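Local coordinates for MetRS related protein (Pyrococcus horikoshii, PDB 2CWP), which probably binds tRNA through an OB-fold domain related to the tRNA-binding module of methionyl-tRNA synthetases, at residues 17-25 against 35-43; 55-66 against 94-105. One frame throughout, in Å; residues are numbered along the deposited sequence.

Contact 1: residues 17-25 against 35-43; sequences MKVGLVKKA and IKLIVDFGN
The antiparallel hairpin of strands 17-27 and 35-40, part of the curled sheet of an OB-fold tRNA-binding domain, is joined here from Lys18 beside Phe41 to Ala25 beside Leu37 and Ile35. Leu21 and Asp40 form a hydrogen-bonded pair: Leu21 N reaches Asp40 O at 3.0 Å in an almost straight bond (178°), and Asp40 N returns to Leu21 O at 2.9 Å. Val22 and Val39 follow as a non-hydrogen-bonded pair. A classic beta bulge then shifts the register by one residue, Lys23 and Lys24 both facing Ile38. Ile38 O accepts from Lys23 N at 2.8 Å, the donor nearly in line with the C=O, and only weakly from Lys24 N, while Ile38 N donates to Lys24 O at 2.9 Å. Such bulges accentuate the twist of a strand pair, in keeping with the 130° between these two strand directions and with the coiled sheet of an OB fold. On the face carrying Val22, Ala25, Leu37 and Val39, the CD2 branch of Leu37 presses on Ala25 CB at 3.4 Å, tighter than usual for two carbons, and also touches Val22 CG1; Phe66 of strand 65-69 packs on Val22 from outside the hairpin. Next to the face of Leu21 and Asp40, the bulge residue Lys23 runs alongside Asp40, pointing the same way. The lysine chain, bent at chi2 (-67°) and again at chi3, lays CE 3.7 Å from Asp40 OD2, but its NZ stays beyond salt-bridge range. Asp40 OD1 accepts from Gly42 N at 2.7 Å, from above the carboxylate plane, an Asx turn at the end of strand 35-40. The Phe41 ring lies beside Gly20, where a side chain would collide with Phe41 and Val39; Lys18 O meets the ring edge, Val39 CG1 lies over one face toward the rim, and Phe68 packs edge-to-face with it.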
loop_
_atom_site.group_PDB
_atom_site.type_symbol
_atom_site.label_atom_id
_atom_site.label_comp_id
_atom_site.label_asym_id
_atom_site.label_seq_id
_atom_site.Cartn_x
_atom_site.Cartn_y
_atom_site.Cartn_z
ATOM N N MET A 17 -1.714 9.761 -3.411
ATOM C CA MET A 17 -2.266 8.538 -2.851
ATOM C C MET A 17 -3.507 8.235 -3.678
ATOM O O MET A 17 -4.278 9.131 -4.000
ATOM C CB MET A 17 -2.633 8.733 -1.378
ATOM C CG MET A 17 -1.444 9.061 -0.499
ATOM S SD MET A 17 -1.787 9.005 1.273
ATOM C CE MET A 17 -2.442 10.694 1.563
ATOM N N LYS A 18 -3.681 6.976 -4.052
ATOM C CA LYS A 18 -4.834 6.597 -4.833
ATOM C C LYS A 18 -5.389 5.293 -4.299
ATOM O O LYS A 18 -4.693 4.529 -3.634
ATOM C CB LYS A 18 -4.460 6.403 -6.305
ATOM C CG LYS A 18 -3.835 7.608 -6.964
ATOM C CD LYS A 18 -3.727 7.394 -8.470
ATOM C CE LYS A 18 -3.336 8.684 -9.177
ATOM N NZ LYS A 18 -3.502 8.563 -10.664
ATOM N N VAL A 19 -6.655 5.048 -4.596
ATOM C CA VAL A 19 -7.303 3.835 -4.173
ATOM C C VAL A 19 -6.849 2.745 -5.124
ATOM O O VAL A 19 -6.872 2.943 -6.345
ATOM C CB VAL A 19 -8.806 3.999 -4.258
ATOM C CG1 VAL A 19 -9.489 2.672 -4.066
ATOM C CG2 VAL A 19 -9.255 5.023 -3.204
ATOM N N GLY A 20 -6.429 1.608 -4.571
ATOM C CA GLY A 20 -5.976 0.509 -5.410
ATOM C C GLY A 20 -6.586 -0.810 -4.994
ATOM O O GLY A 20 -6.782 -1.041 -3.800
ATOM N N LEU A 21 -6.896 -1.673 -5.966
ATOM C CA LEU A 21 -7.481 -2.987 -5.678
ATOM C C LEU A 21 -6.401 -4.053 -5.692
ATOM O O LEU A 21 -5.686 -4.203 -6.676
ATOM C CB LEU A 21 -8.558 -3.344 -6.717
ATOM C CG LEU A 21 -9.005 -4.819 -6.759
ATOM C CD1 LEU A 21 -9.602 -5.206 -5.410
ATOM C CD2 LEU A 21 -10.039 -5.026 -7.898
ATOM N N VAL A 22 -6.275 -4.791 -4.599
ATOM C CA VAL A 22 -5.265 -5.842 -4.517
ATOM C C VAL A 22 -5.720 -7.071 -5.308
ATOM O O VAL A 22 -6.578 -7.825 -4.857
ATOM C CB VAL A 22 -5.000 -6.239 -3.049
ATOM C CG1 VAL A 22 -3.983 -7.384 -2.987
ATOM C CG2 VAL A 22 -4.494 -5.022 -2.279
ATOM N N LYS A 23 -5.154 -7.249 -6.495
ATOM C CA LYS A 23 -5.501 -8.377 -7.354
ATOM C C LYS A 23 -4.914 -9.665 -6.788
ATOM O O LYS A 23 -5.583 -10.693 -6.734
ATOM C CB LYS A 23 -4.968 -8.151 -8.763
ATOM C CG LYS A 23 -5.679 -7.051 -9.527
ATOM C CD LYS A 23 -7.112 -7.451 -9.822
ATOM C CE LYS A 23 -7.571 -6.883 -11.157
ATOM N NZ LYS A 23 -8.957 -7.332 -11.477
ATOM N N LYS A 24 -3.662 -9.592 -6.359
ATOM C CA LYS A 24 -2.989 -10.743 -5.788
ATOM C C LYS A 24 -2.003 -10.304 -4.714
ATOM O O LYS A 24 -1.442 -9.203 -4.772
ATOM C CB LYS A 24 -2.253 -11.532 -6.873
ATOM C CG LYS A 24 -1.405 -12.653 -6.299
ATOM C CD LYS A 24 -0.983 -13.666 -7.338
ATOM C CE LYS A 24 -0.511 -14.922 -6.644
ATOM N NZ LYS A 24 -0.873 -16.127 -7.424
ATOM N N ALA A 25 -1.793 -11.182 -3.744
ATOM C CA ALA A 25 -0.888 -10.920 -2.638
ATOM C C ALA A 25 -0.249 -12.228 -2.184
ATOM O O ALA A 25 -0.952 -13.193 -1.871
ATOM C CB ALA A 25 -1.664 -10.285 -1.483
ATOM N N ILE A 35 5.366 -9.028 1.807
ATOM C CA ILE A 35 4.281 -9.497 0.953
ATOM C C ILE A 35 4.301 -8.685 -0.342
ATOM O O ILE A 35 4.378 -7.446 -0.317
ATOM C CB ILE A 35 2.889 -9.310 1.606
ATOM C CG1 ILE A 35 2.801 -10.095 2.911
ATOM C CG2 ILE A 35 1.805 -9.763 0.644
ATOM C CD1 ILE A 35 1.464 -10.008 3.570
ATOM N N LYS A 36 4.243 -9.385 -1.469
ATOM C CA LYS A 36 4.223 -8.725 -2.767
ATOM C C LYS A 36 2.773 -8.585 -3.188
ATOM O O LYS A 36 2.004 -9.545 -3.114
ATOM C CB LYS A 36 4.972 -9.544 -3.819
ATOM C CG LYS A 36 5.162 -8.805 -5.143
ATOM C CD LYS A 36 6.050 -9.594 -6.103
ATOM C CE LYS A 36 5.235 -10.455 -7.055
ATOM N NZ LYS A 36 4.516 -9.625 -8.058
ATOM N N LEU A 37 2.397 -7.383 -3.611
ATOM C CA LEU A 37 1.034 -7.133 -4.041
ATOM C C LEU A 37 1.004 -6.694 -5.494
ATOM O O LEU A 37 1.896 -5.988 -5.959
ATOM C CB LEU A 37 0.406 -6.015 -3.204
ATOM C CG LEU A 37 0.439 -6.096 -1.678
ATOM C CD1 LEU A 37 0.162 -4.703 -1.085
ATOM C CD2 LEU A 37 -0.573 -7.123 -1.205
ATOM N N ILE A 38 -0.025 -7.119 -6.213
ATOM C CA ILE A 38 -0.201 -6.696 -7.592
ATOM C C ILE A 38 -1.474 -5.879 -7.443
ATOM O O ILE A 38 -2.558 -6.423 -7.179
ATOM C CB ILE A 38 -0.433 -7.877 -8.539
ATOM C CG1 ILE A 38 0.802 -8.779 -8.537
ATOM C CG2 ILE A 38 -0.740 -7.356 -9.945
ATOM C CD1 ILE A 38 0.640 -10.049 -9.351
ATOM N N VAL A 39 -1.335 -4.570 -7.599
ATOM C CA VAL A 39 -2.451 -3.655 -7.399
ATOM C C VAL A 39 -2.945 -2.977 -8.659
ATOM O O VAL A 39 -2.159 -2.415 -9.428
ATOM C CB VAL A 39 -2.034 -2.600 -6.370
ATOM C CG1 VAL A 39 -3.211 -1.721 -5.979
ATOM C CG2 VAL A 39 -1.425 -3.311 -5.170
ATOM N N ASP A 40 -4.258 -3.031 -8.849
ATOM C CA ASP A 40 -4.926 -2.434 -9.996
ATOM C C ASP A 40 -5.442 -1.044 -9.623
ATOM O O ASP A 40 -6.326 -0.934 -8.778
ATOM C CB ASP A 40 -6.108 -3.327 -10.405
ATOM C CG ASP A 40 -6.885 -2.781 -11.601
ATOM O OD1 ASP A 40 -7.398 -1.647 -11.543
ATOM O OD2 ASP A 40 -6.991 -3.498 -12.610
ATOM N N PHE A 41 -4.886 0.002 -10.232
ATOM C CA PHE A 41 -5.329 1.387 -9.987
ATOM C C PHE A 41 -6.216 1.911 -11.120
ATOM O O PHE A 41 -6.361 3.126 -11.297
ATOM C CB PHE A 41 -4.140 2.340 -9.835
ATOM C CG PHE A 41 -3.311 2.077 -8.622
ATOM C CD1 PHE A 41 -2.188 1.266 -8.694
ATOM C CD2 PHE A 41 -3.663 2.622 -7.398
ATOM C CE1 PHE A 41 -1.427 1.001 -7.566
ATOM C CE2 PHE A 41 -2.913 2.364 -6.264
ATOM C CZ PHE A 41 -1.788 1.549 -6.348
ATOM N N GLY A 42 -6.788 0.993 -11.894
ATOM C CA GLY A 42 -7.651 1.385 -12.994
ATOM C C GLY A 42 -6.933 1.494 -14.324
ATOM O O GLY A 42 -7.049 0.614 -15.174
ATOM N N ASN A 43 -6.179 2.578 -14.496
ATOM C CA ASN A 43 -5.431 2.846 -15.728
ATOM C C ASN A 43 -4.105 2.095 -15.762
ATOM O O ASN A 43 -3.474 1.963 -16.815
ATOM C CB ASN A 43 -5.126 4.341 -15.839
ATOM C CG ASN A 43 -4.189 4.821 -14.742
ATOM O OD1 ASN A 43 -4.503 4.718 -13.548
ATOM N ND2 ASN A 43 -3.030 5.342 -15.137
#

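Contact 2: residues 55-66 against 94-105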
loop_
_atom_site.group_PDB
_atom_site.type_symbol
_atom_site.label_atom_id
_atom_site.label_comp_id
_atom_site.label_asym_id
_atom_site.label_seq_id
_atom_site.Cartn_x
_atom_site.Cartn_y
_atom_site.Cartn_z
ATOM N N GLN A 55 2.034 -9.917 11.036
ATOM C CA GLN A 55 0.809 -9.505 11.710
ATOM C C GLN A 55 -0.432 -9.653 10.845
ATOM O O GLN A 55 -1.502 -9.943 11.352
ATOM C CB GLN A 55 0.902 -8.045 12.140
ATOM C CG GLN A 55 1.951 -7.763 13.188
ATOM C CD GLN A 55 1.771 -6.383 13.780
ATOM O OE1 GLN A 55 0.682 -6.044 14.249
ATOM N NE2 GLN A 55 2.833 -5.571 13.750
ATOM N N ILE A 56 -0.280 -9.441 9.540
ATOM C CA ILE A 56 -1.404 -9.505 8.608
ATOM C C ILE A 56 -1.157 -10.493 7.475
ATOM O O ILE A 56 -0.334 -10.243 6.599
ATOM C CB ILE A 56 -1.664 -8.114 7.967
ATOM C CG1 ILE A 56 -1.861 -7.045 9.049
ATOM C CG2 ILE A 56 -2.869 -8.193 7.047
ATOM C CD1 ILE A 56 -3.142 -7.203 9.864
ATOM N N PRO A 57 -1.883 -11.620 7.457
ATOM C CA PRO A 57 -1.671 -12.592 6.382
ATOM C C PRO A 57 -2.126 -12.069 5.017
ATOM O O PRO A 57 -3.032 -11.243 4.926
ATOM C CB PRO A 57 -2.481 -13.802 6.847
ATOM C CG PRO A 57 -3.629 -13.159 7.554
ATOM C CD PRO A 57 -2.940 -12.075 8.374
ATOM N N PRO A 58 -1.500 -12.560 3.939
ATOM C CA PRO A 58 -1.776 -12.193 2.544
ATOM C C PRO A 58 -3.246 -12.275 2.133
ATOM O O PRO A 58 -3.739 -11.400 1.413
ATOM C CB PRO A 58 -0.910 -13.171 1.747
ATOM C CG PRO A 58 0.225 -13.446 2.668
ATOM C CD PRO A 58 -0.443 -13.589 4.008
ATOM N N GLU A 59 -3.940 -13.313 2.588
ATOM C CA GLU A 59 -5.339 -13.483 2.236
ATOM C C GLU A 59 -6.256 -12.401 2.812
ATOM O O GLU A 59 -7.412 -12.272 2.404
ATOM C CB GLU A 59 -5.845 -14.893 2.628
ATOM C CG GLU A 59 -5.928 -15.207 4.117
ATOM C CD GLU A 59 -4.626 -15.771 4.706
ATOM O OE1 GLU A 59 -4.670 -16.241 5.868
ATOM O OE2 GLU A 59 -3.573 -15.744 4.020
ATOM N N GLU A 60 -5.754 -11.612 3.757
ATOM C CA GLU A 60 -6.575 -10.546 4.303
ATOM C C GLU A 60 -6.505 -9.280 3.430
ATOM O O GLU A 60 -7.249 -8.321 3.649
ATOM C CB GLU A 60 -6.154 -10.246 5.746
ATOM C CG GLU A 60 -6.825 -11.174 6.751
ATOM C CD GLU A 60 -6.272 -11.040 8.155
ATOM O OE1 GLU A 60 -5.752 -9.953 8.488
ATOM O OE2 GLU A 60 -6.370 -12.019 8.931
ATOM N N LEU A 61 -5.635 -9.288 2.417
ATOM C CA LEU A 61 -5.489 -8.130 1.524
ATOM C C LEU A 61 -6.092 -8.384 0.147
ATOM O O LEU A 61 -6.677 -7.495 -0.455
ATOM C CB LEU A 61 -4.014 -7.769 1.370
ATOM C CG LEU A 61 -3.300 -7.350 2.660
ATOM C CD1 LEU A 61 -1.980 -8.082 2.778
ATOM C CD2 LEU A 61 -3.086 -5.859 2.661
ATOM N N GLU A 62 -5.941 -9.605 -0.345
ATOM C CA GLU A 62 -6.472 -9.978 -1.648
ATOM C C GLU A 62 -7.948 -9.708 -1.783
ATOM O O GLU A 62 -8.730 -10.081 -0.923
ATOM C CB GLU A 62 -6.245 -11.458 -1.929
ATOM C CG GLU A 62 -4.859 -11.786 -2.380
ATOM C CD GLU A 62 -4.832 -12.952 -3.348
ATOM O OE1 GLU A 62 -3.722 -13.373 -3.714
ATOM O OE2 GLU A 62 -5.908 -13.443 -3.739
ATOM N N GLY A 63 -8.316 -9.069 -2.887
ATOM C CA GLY A 63 -9.703 -8.764 -3.144
ATOM C C GLY A 63 -10.173 -7.438 -2.580
ATOM O O GLY A 63 -11.266 -6.986 -2.916
ATOM N N LYS A 64 -9.367 -6.802 -1.732
ATOM C CA LYS A 64 -9.788 -5.525 -1.143
ATOM C C LYS A 64 -9.116 -4.293 -1.750
ATOM O O LYS A 64 -8.095 -4.395 -2.431
ATOM C CB LYS A 64 -9.507 -5.511 0.361
ATOM C CG LYS A 64 -9.840 -6.788 1.112
ATOM C CD LYS A 64 -11.304 -7.138 1.066
ATOM C CE LYS A 64 -11.794 -7.509 2.465
ATOM N NZ LYS A 64 -10.850 -8.430 3.158
ATOM N N LYS A 65 -9.704 -3.128 -1.477
ATOM C CA LYS A 65 -9.172 -1.849 -1.927
ATOM C C LYS A 65 -8.514 -1.164 -0.730
ATOM O O LYS A 65 -9.025 -1.253 0.394
ATOM C CB LYS A 65 -10.294 -0.952 -2.457
ATOM C CG LYS A 65 -10.963 -1.500 -3.703
ATOM C CD LYS A 65 -11.991 -0.533 -4.262
ATOM C CE LYS A 65 -12.693 -1.163 -5.449
ATOM N NZ LYS A 65 -13.738 -0.273 -6.009
ATOM N N PHE A 66 -7.400 -0.478 -0.980
ATOM C CA PHE A 66 -6.672 0.242 0.061
ATOM C C PHE A 66 -6.061 1.520 -0.513
ATOM O O PHE A 66 -6.070 1.739 -1.730
ATOM C CB PHE A 66 -5.522 -0.595 0.630
ATOM C CG PHE A 66 -5.952 -1.888 1.229
ATOM C CD1 PHE A 66 -5.916 -3.061 0.479
ATOM C CD2 PHE A 66 -6.420 -1.937 2.536
ATOM C CE1 PHE A 66 -6.345 -4.278 1.030
ATOM C CE2 PHE A 66 -6.852 -3.146 3.095
ATOM C CZ PHE A 66 -6.814 -4.316 2.339
ATOM N N GLY A 94 3.507 -0.832 18.055
ATOM C CA GLY A 94 3.880 -1.606 16.874
ATOM C C GLY A 94 2.761 -2.414 16.213
ATOM O O GLY A 94 2.973 -3.050 15.173
ATOM N N LYS A 95 1.568 -2.410 16.798
ATOM C CA LYS A 95 0.482 -3.168 16.188
ATOM C C LYS A 95 -0.018 -2.467 14.919
ATOM O O LYS A 95 -0.310 -1.270 14.921
ATOM C CB LYS A 95 -0.671 -3.356 17.183
ATOM C CG LYS A 95 -1.850 -4.130 16.609
ATOM C CD LYS A 95 -2.843 -4.555 17.693
ATOM C CE LYS A 95 -3.990 -5.376 17.102
ATOM N NZ LYS A 95 -3.528 -6.638 16.443
ATOM N N VAL A 96 -0.102 -3.222 13.831
ATOM C CA VAL A 96 -0.561 -2.700 12.545
ATOM C C VAL A 96 -2.018 -3.078 12.261
ATOM O O VAL A 96 -2.455 -4.166 12.616
ATOM C CB VAL A 96 0.346 -3.239 11.403
ATOM C CG1 VAL A 96 -0.408 -3.291 10.107
ATOM C CG2 VAL A 96 1.558 -2.342 11.244
ATOM N N TYR A 97 -2.760 -2.176 11.618
ATOM C CA TYR A 97 -4.167 -2.416 11.266
ATOM C C TYR A 97 -4.449 -1.998 9.816
ATOM O O TYR A 97 -4.047 -0.914 9.384
ATOM C CB TYR A 97 -5.123 -1.598 12.136
ATOM C CG TYR A 97 -5.035 -1.791 13.627
ATOM C CD1 TYR A 97 -4.101 -1.089 14.390
ATOM C CD2 TYR A 97 -5.932 -2.626 14.289
ATOM C CE1 TYR A 97 -4.070 -1.204 15.778
ATOM C CE2 TYR A 97 -5.904 -2.754 15.688
ATOM C CZ TYR A 97 -4.973 -2.038 16.416
ATOM O OH TYR A 97 -4.944 -2.165 17.780
ATOM N N LEU A 98 -5.156 -2.829 9.066
ATOM C CA LEU A 98 -5.475 -2.442 7.698
ATOM C C LEU A 98 -6.531 -1.346 7.729
ATOM O O LEU A 98 -7.319 -1.249 8.672
ATOM C CB LEU A 98 -6.035 -3.624 6.896
ATOM C CG LEU A 98 -5.062 -4.754 6.570
ATOM C CD1 LEU A 98 -5.775 -5.790 5.719
ATOM C CD2 LEU A 98 -3.841 -4.189 5.841
ATOM N N ILE A 99 -6.519 -0.511 6.698
ATOM C CA ILE A 99 -7.510 0.546 6.543
ATOM C C ILE A 99 -8.093 0.304 5.154
ATOM O O ILE A 99 -7.609 0.849 4.148
ATOM C CB ILE A 99 -6.888 1.976 6.573
ATOM C CG1 ILE A 99 -6.228 2.248 7.932
ATOM C CG2 ILE A 99 -7.983 3.028 6.303
ATOM C CD1 ILE A 99 -5.475 3.584 7.983
ATOM N N PRO A 100 -9.113 -0.557 5.068
ATOM C CA PRO A 100 -9.675 -0.775 3.731
ATOM C C PRO A 100 -10.502 0.438 3.280
ATOM O O PRO A 100 -11.039 1.174 4.100
ATOM C CB PRO A 100 -10.541 -2.030 3.914
ATOM C CG PRO A 100 -11.007 -1.915 5.367
ATOM C CD PRO A 100 -9.713 -1.465 6.066
ATOM N N VAL A 101 -10.574 0.640 1.968
ATOM C CA VAL A 101 -11.365 1.716 1.376
ATOM C C VAL A 101 -12.750 1.090 1.098
ATOM O O VAL A 101 -12.828 -0.087 0.747
ATOM C CB VAL A 101 -10.698 2.163 0.044
ATOM C CG1 VAL A 101 -11.578 3.126 -0.716
ATOM C CG2 VAL A 101 -9.325 2.777 0.348
ATOM N N PRO A 102 -13.858 1.841 1.275
ATOM C CA PRO A 102 -15.178 1.232 1.001
ATOM C C PRO A 102 -15.217 0.632 -0.419
ATOM O O PRO A 102 -14.574 1.143 -1.339
ATOM C CB PRO A 102 -16.143 2.406 1.149
ATOM C CG PRO A 102 -15.451 3.291 2.124
ATOM C CD PRO A 102 -14.010 3.245 1.678
ATOM N N GLU A 103 -15.979 -0.439 -0.598
ATOM C CA GLU A 103 -16.052 -1.106 -1.900
ATOM C C GLU A 103 -16.549 -0.192 -3.025
ATOM O O GLU A 103 -16.150 -0.353 -4.183
ATOM C CB GLU A 103 -16.945 -2.344 -1.807
ATOM C CG GLU A 103 -16.430 -3.525 -2.589
ATOM C CD GLU A 103 -15.335 -4.272 -1.853
ATOM O OE1 GLU A 103 -14.262 -3.681 -1.592
ATOM O OE2 GLU A 103 -15.555 -5.460 -1.529
ATOM N N GLU A 104 -17.389 0.778 -2.672
ATOM C CA GLU A 104 -17.953 1.730 -3.623
ATOM C C GLU A 104 -16.933 2.632 -4.323
ATOM O O GLU A 104 -17.138 3.027 -5.472
ATOM C CB GLU A 104 -18.960 2.649 -2.923
ATOM C CG GLU A 104 -20.243 2.012 -2.414
ATOM C CD GLU A 104 -20.015 0.998 -1.298
ATOM O OE1 GLU A 104 -19.002 1.120 -0.570
ATOM O OE2 GLU A 104 -20.863 0.085 -1.144
ATOM N N VAL A 105 -15.843 2.983 -3.640
ATOM C CA VAL A 105 -14.865 3.888 -4.244
ATOM C C VAL A 105 -14.139 3.311 -5.457
ATOM O O VAL A 105 -13.441 2.307 -5.364
ATOM C CB VAL A 105 -13.814 4.350 -3.208
ATOM C CG1 VAL A 105 -12.826 5.300 -3.866
ATOM C CG2 VAL A 105 -14.506 5.026 -2.036
HETATM O O HOH W 1 -1.740 -6.817 14.639
HETATM O O HOH W 2 -12.159 -2.843 0.256
#
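Lys65 NZ is held by two carbonyls of the turn 102-105, Val105 O at 2.7 Å and Glu103 O at 3.0 Å. Its chain, extended beyond CG, carries the ammonium there past Val101. Lys65 O also accepts Val101 N at 2.9 Å, and one water joins Lys65 N, Val101 O and Glu103 OE1. At the far end the Gln55 amide makes a two-pronged bond to backbone: OE1 receives Val96 N at 3.0 Å in a nearly straight bond (173°), while NE2 gives to Gly94 O, which lies in the amide plane. A leucine in place of Gln55 would probably leave Val96 N and Gly94 O without these partners and residues 94-96 less firmly held at this end. Between these polar ends Leu98 wedges in: CD2 meets Leu61 CD2 at 3.7 Å, the side chains crossing at about a right angle, and CD1 touches Ile56 CG2 and Phe66 CZ. Ile99 O meets the edge of the Phe66 ring. Segment 94-105 thus passes the end of the 3-10 turn at Glu60 and Leu61 and the start of strand 65-69, which pairs with strands 17-27 and 85-86.

Contact 1 and contact 2 have their centres about 11 Å apart and meet along strand 17-27, which pairs with strand 35-40 and with strand 65-69. Two probable backbone hydrogen bonds join them, Val22 N to Lys64 O and Gly20 N to Phe66 O, each 2.9 Å. Val22 CB also packs against Leu61 O at 3.3 Å, so residues of contact 1 lie against the turn that leads into strand 65-69. Near the bulge, Glu62 OE1 accepts from Ala25 N. The hairpin closes first along the chain, and 55-66 with 94-105 follows; both belong to the putative tRNA-binding domain.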